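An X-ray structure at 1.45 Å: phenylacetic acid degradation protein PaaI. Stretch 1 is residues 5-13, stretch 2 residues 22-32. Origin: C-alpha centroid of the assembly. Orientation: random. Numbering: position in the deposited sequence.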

# COMPACT_ATOMS: atom_id res chain seq x y z
N PHE A 5 -20.70 -9.00 -10.68
CA PHE A 5 -19.50 -9.76 -10.32
C PHE A 5 -19.67 -10.47 -8.98
O PHE A 5 -19.26 -11.62 -8.83
CB PHE A 5 -18.28 -8.84 -10.30
CG PHE A 5 -16.96 -9.58 -10.35
CD1 PHE A 5 -16.73 -10.56 -11.32
CD2 PHE A 5 -15.94 -9.27 -9.46
CE1 PHE A 5 -15.50 -11.22 -11.39
CE2 PHE A 5 -14.71 -9.92 -9.52
CZ PHE A 5 -14.49 -10.89 -10.49
N MET A 6 -20.28 -9.80 -8.01
CA MET A 6 -20.51 -10.45 -6.72
C MET A 6 -21.40 -11.68 -6.94
O MET A 6 -21.16 -12.74 -6.38
CB MET A 6 -21.21 -9.50 -5.75
CG MET A 6 -20.32 -8.40 -5.19
SD MET A 6 -21.19 -7.36 -4.01
CE MET A 6 -21.36 -8.47 -2.65
N GLU A 7 -22.43 -11.51 -7.77
CA GLU A 7 -23.34 -12.60 -8.07
C GLU A 7 -22.61 -13.75 -8.77
O GLU A 7 -22.79 -14.91 -8.42
CB GLU A 7 -24.49 -12.09 -8.94
CG GLU A 7 -25.52 -13.15 -9.30
CD GLU A 7 -26.65 -12.59 -10.13
OE1 GLU A 7 -27.43 -11.77 -9.59
OE2 GLU A 7 -26.77 -12.96 -11.32
N ALA A 8 -21.76 -13.40 -9.73
CA ALA A 8 -21.01 -14.41 -10.47
C ALA A 8 -20.06 -15.20 -9.57
O ALA A 8 -19.81 -16.38 -9.81
CB ALA A 8 -20.23 -13.76 -11.61
N LEU A 9 -19.54 -14.54 -8.54
CA LEU A 9 -18.62 -15.18 -7.60
C LEU A 9 -19.34 -15.92 -6.47
O LEU A 9 -18.70 -16.57 -5.65
CB LEU A 9 -17.67 -14.15 -7.00
CG LEU A 9 -16.68 -13.48 -7.96
CD1 LEU A 9 -15.84 -12.46 -7.20
CD2 LEU A 9 -15.80 -14.54 -8.59
N GLY A 10 -20.67 -15.80 -6.43
CA GLY A 10 -21.45 -16.46 -5.41
C GLY A 10 -21.39 -15.79 -4.05
O GLY A 10 -21.63 -16.43 -3.02
N LEU A 11 -21.09 -14.50 -4.03
CA LEU A 11 -20.98 -13.77 -2.78
C LEU A 11 -22.34 -13.33 -2.24
O LEU A 11 -23.28 -13.11 -3.00
CB LEU A 11 -20.08 -12.54 -2.97
CG LEU A 11 -18.71 -12.82 -3.59
CD1 LEU A 11 -17.89 -11.54 -3.60
CD2 LEU A 11 -17.99 -13.91 -2.81
N LYS A 12 -22.42 -13.22 -0.92
CA LYS A 12 -23.65 -12.80 -0.26
C LYS A 12 -23.32 -11.77 0.82
O LYS A 12 -22.21 -11.74 1.33
CB LYS A 12 -24.34 -14.01 0.39
CG LYS A 12 -24.73 -15.09 -0.61
CD LYS A 12 -25.39 -16.27 0.07
CE LYS A 12 -25.75 -17.35 -0.94
NZ LYS A 12 -26.42 -18.51 -0.29
N VAL A 13 -24.29 -10.93 1.14
CA VAL A 13 -24.09 -9.91 2.16
C VAL A 13 -24.63 -10.44 3.49
O VAL A 13 -25.77 -10.90 3.56
CB VAL A 13 -24.82 -8.60 1.80
CG1 VAL A 13 -24.63 -7.57 2.90
CG2 VAL A 13 -24.29 -8.06 0.48
N VAL A 22 -20.41 -6.72 5.77
CA VAL A 22 -19.78 -8.03 5.82
C VAL A 22 -20.28 -8.78 4.60
O VAL A 22 -21.48 -8.86 4.35
CB VAL A 22 -20.17 -8.83 7.09
CG1 VAL A 22 -19.55 -10.22 7.02
CG2 VAL A 22 -19.71 -8.10 8.34
N VAL A 23 -19.34 -9.30 3.82
CA VAL A 23 -19.64 -10.07 2.62
C VAL A 23 -19.02 -11.44 2.80
O VAL A 23 -17.89 -11.56 3.28
CB VAL A 23 -19.06 -9.39 1.36
CG1 VAL A 23 -19.25 -10.28 0.14
CG2 VAL A 23 -19.75 -8.05 1.13
N ALA A 24 -19.75 -12.48 2.41
CA ALA A 24 -19.26 -13.84 2.57
C ALA A 24 -19.32 -14.63 1.28
O ALA A 24 -20.10 -14.33 0.37
CB ALA A 24 -20.06 -14.56 3.65
N GLY A 25 -18.49 -15.67 1.21
CA GLY A 25 -18.47 -16.51 0.03
C GLY A 25 -17.79 -17.82 0.35
O GLY A 25 -17.31 -18.03 1.46
N GLU A 26 -17.78 -18.73 -0.61
CA GLU A 26 -17.13 -20.01 -0.44
C GLU A 26 -16.17 -20.17 -1.60
O GLU A 26 -16.49 -19.80 -2.73
CB GLU A 26 -18.16 -21.15 -0.46
CG GLU A 26 -17.55 -22.52 -0.16
CD GLU A 26 -18.58 -23.64 -0.17
OE1 GLU A 26 -19.60 -23.52 0.53
OE2 GLU A 26 -18.35 -24.64 -0.88
N VAL A 27 -14.98 -20.69 -1.32
CA VAL A 27 -14.00 -20.90 -2.37
C VAL A 27 -14.44 -22.10 -3.20
O VAL A 27 -14.49 -23.22 -2.70
CB VAL A 27 -12.60 -21.17 -1.79
CG1 VAL A 27 -11.60 -21.39 -2.91
CG2 VAL A 27 -12.16 -19.99 -0.92
N ARG A 28 -14.78 -21.85 -4.46
CA ARG A 28 -15.21 -22.91 -5.36
C ARG A 28 -14.05 -23.35 -6.23
O ARG A 28 -12.98 -22.74 -6.22
CB ARG A 28 -16.36 -22.42 -6.25
CG ARG A 28 -17.57 -21.91 -5.47
CD ARG A 28 -18.67 -21.43 -6.40
NE ARG A 28 -18.19 -20.46 -7.38
CZ ARG A 28 -18.96 -19.59 -8.02
NH1 ARG A 28 -20.27 -19.57 -7.80
NH2 ARG A 28 -18.43 -18.75 -8.90
N ALA A 29 -14.26 -24.42 -7.00
CA ALA A 29 -13.22 -24.94 -7.87
C ALA A 29 -12.73 -23.90 -8.88
O ALA A 29 -11.54 -23.84 -9.19
CB ALA A 29 -13.75 -26.17 -8.62
N ASP A 30 -13.65 -23.08 -9.38
CA ASP A 30 -13.30 -22.05 -10.36
C ASP A 30 -12.61 -20.83 -9.75
O ASP A 30 -12.25 -19.91 -10.47
CB ASP A 30 -14.56 -21.61 -11.12
CG ASP A 30 -15.61 -21.00 -10.21
OD1 ASP A 30 -15.99 -21.66 -9.22
OD2 ASP A 30 -16.07 -19.87 -10.49
N HIS A 31 -12.42 -20.85 -8.43
CA HIS A 31 -11.77 -19.73 -7.74
C HIS A 31 -10.31 -20.03 -7.41
O HIS A 31 -9.62 -19.18 -6.85
CB HIS A 31 -12.52 -19.42 -6.44
CG HIS A 31 -13.94 -19.00 -6.66
ND1 HIS A 31 -14.91 -19.14 -5.69
CD2 HIS A 31 -14.54 -18.42 -7.72
CE1 HIS A 31 -16.05 -18.68 -6.15
NE2 HIS A 31 -15.86 -18.23 -7.38
N LEU A 32 -9.85 -21.22 -7.75
CA LEU A 32 -8.47 -21.60 -7.46
C LEU A 32 -7.50 -21.06 -8.50
O LEU A 32 -7.87 -20.83 -9.65
CB LEU A 32 -8.35 -23.13 -7.39
CG LEU A 32 -9.24 -23.82 -6.36
CD1 LEU A 32 -8.98 -25.32 -6.40
CD2 LEU A 32 -8.97 -23.27 -4.97
O HOH W 1 -22.43 -17.89 -8.76
O HOH W 2 -18.58 -18.10 -3.45

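The most distinctive feature of this contact is the way Arg28 reaches the carbonyls at the end of a helix. Its guanidinium reaches the last turn of the helix in stretch 1, where Arg28 NH2 donates a hydrogen bond to Ala8 O (2.9 Å, 157°). This carbonyl lies near the plane of the guanidinium, where the N-H groups point, while the backbone carbon of Leu9 sits over one face. NH1 extends the attachment through water 1, which accepts from Arg28 NH1 (2.9 Å) and donates to Glu7 O (3.0 Å). Carbonyls at the C-terminal end of a helix carry partial negative charge, so a cation is well suited to this site.

The arginine is held in place from its own stretch. Arg28 NH2 forms a salt bridge with Asp30 OD2 (3.1 Å), Arg28 NE makes a weak hydrogen bond to Asp30 OD1 (3.1 Å), and a further weak bond runs from Arg28 NH2 to His31 NE2 (3.0 Å). His31 also faces stretch 1: its CE1 lies 3.4 Å from Leu9 O, and its NE2 is 3.9 Å from Leu9 CD2.

Gly10 is the first residue to leave helical phi/psi, in a Schellman motif. Its positive phi (76°) favours glycine, and the bonds from Leu11 N to Met6 O (2.9 Å) and from Gly10 N to Glu7 O (3.0 Å) tie the turn back to the helix. A CB on Gly10 would point toward stretch 2 and lie only 3.1 Å from Arg28 NH1. Next to this turn, water 2 joins the backbones, donating to Leu9 O (2.7 Å) and accepting from Glu26 N (3.0 Å).

Beyond the turn, the chain enters a short antiparallel ladder. Lys12 and Ala24 form the hydrogen-bonded pair, with Lys12 N donating to Ala24 O (2.9 Å) and Ala24 N to Lys12 O (2.8 Å), both nearly straight. Val13 and Val23 follow as a non-hydrogen-bonded pair, their CA atoms 4.5 Å apart. CA-H...O contacts supplement the ladder, including Leu11 CA to Ala24 O and Val23 CA to Lys12 O, each 3.3 Å.

The side chains of Lys12 and Ala24 share one face of the sheet, although the extended lysine leads away from stretch 2. On the face bearing Val13 and Val23, buried Val23 CG1 meets Met6 CE and Leu11 CB, each at 3.9 Å, linking the strand to the helix at Met6 and to the loop at Leu11. Gly25 leaves room for Leu11, whose CD2 approaches Gly25 CA to 3.9 Å; a CB on Gly25 would clash with Leu11 CD2.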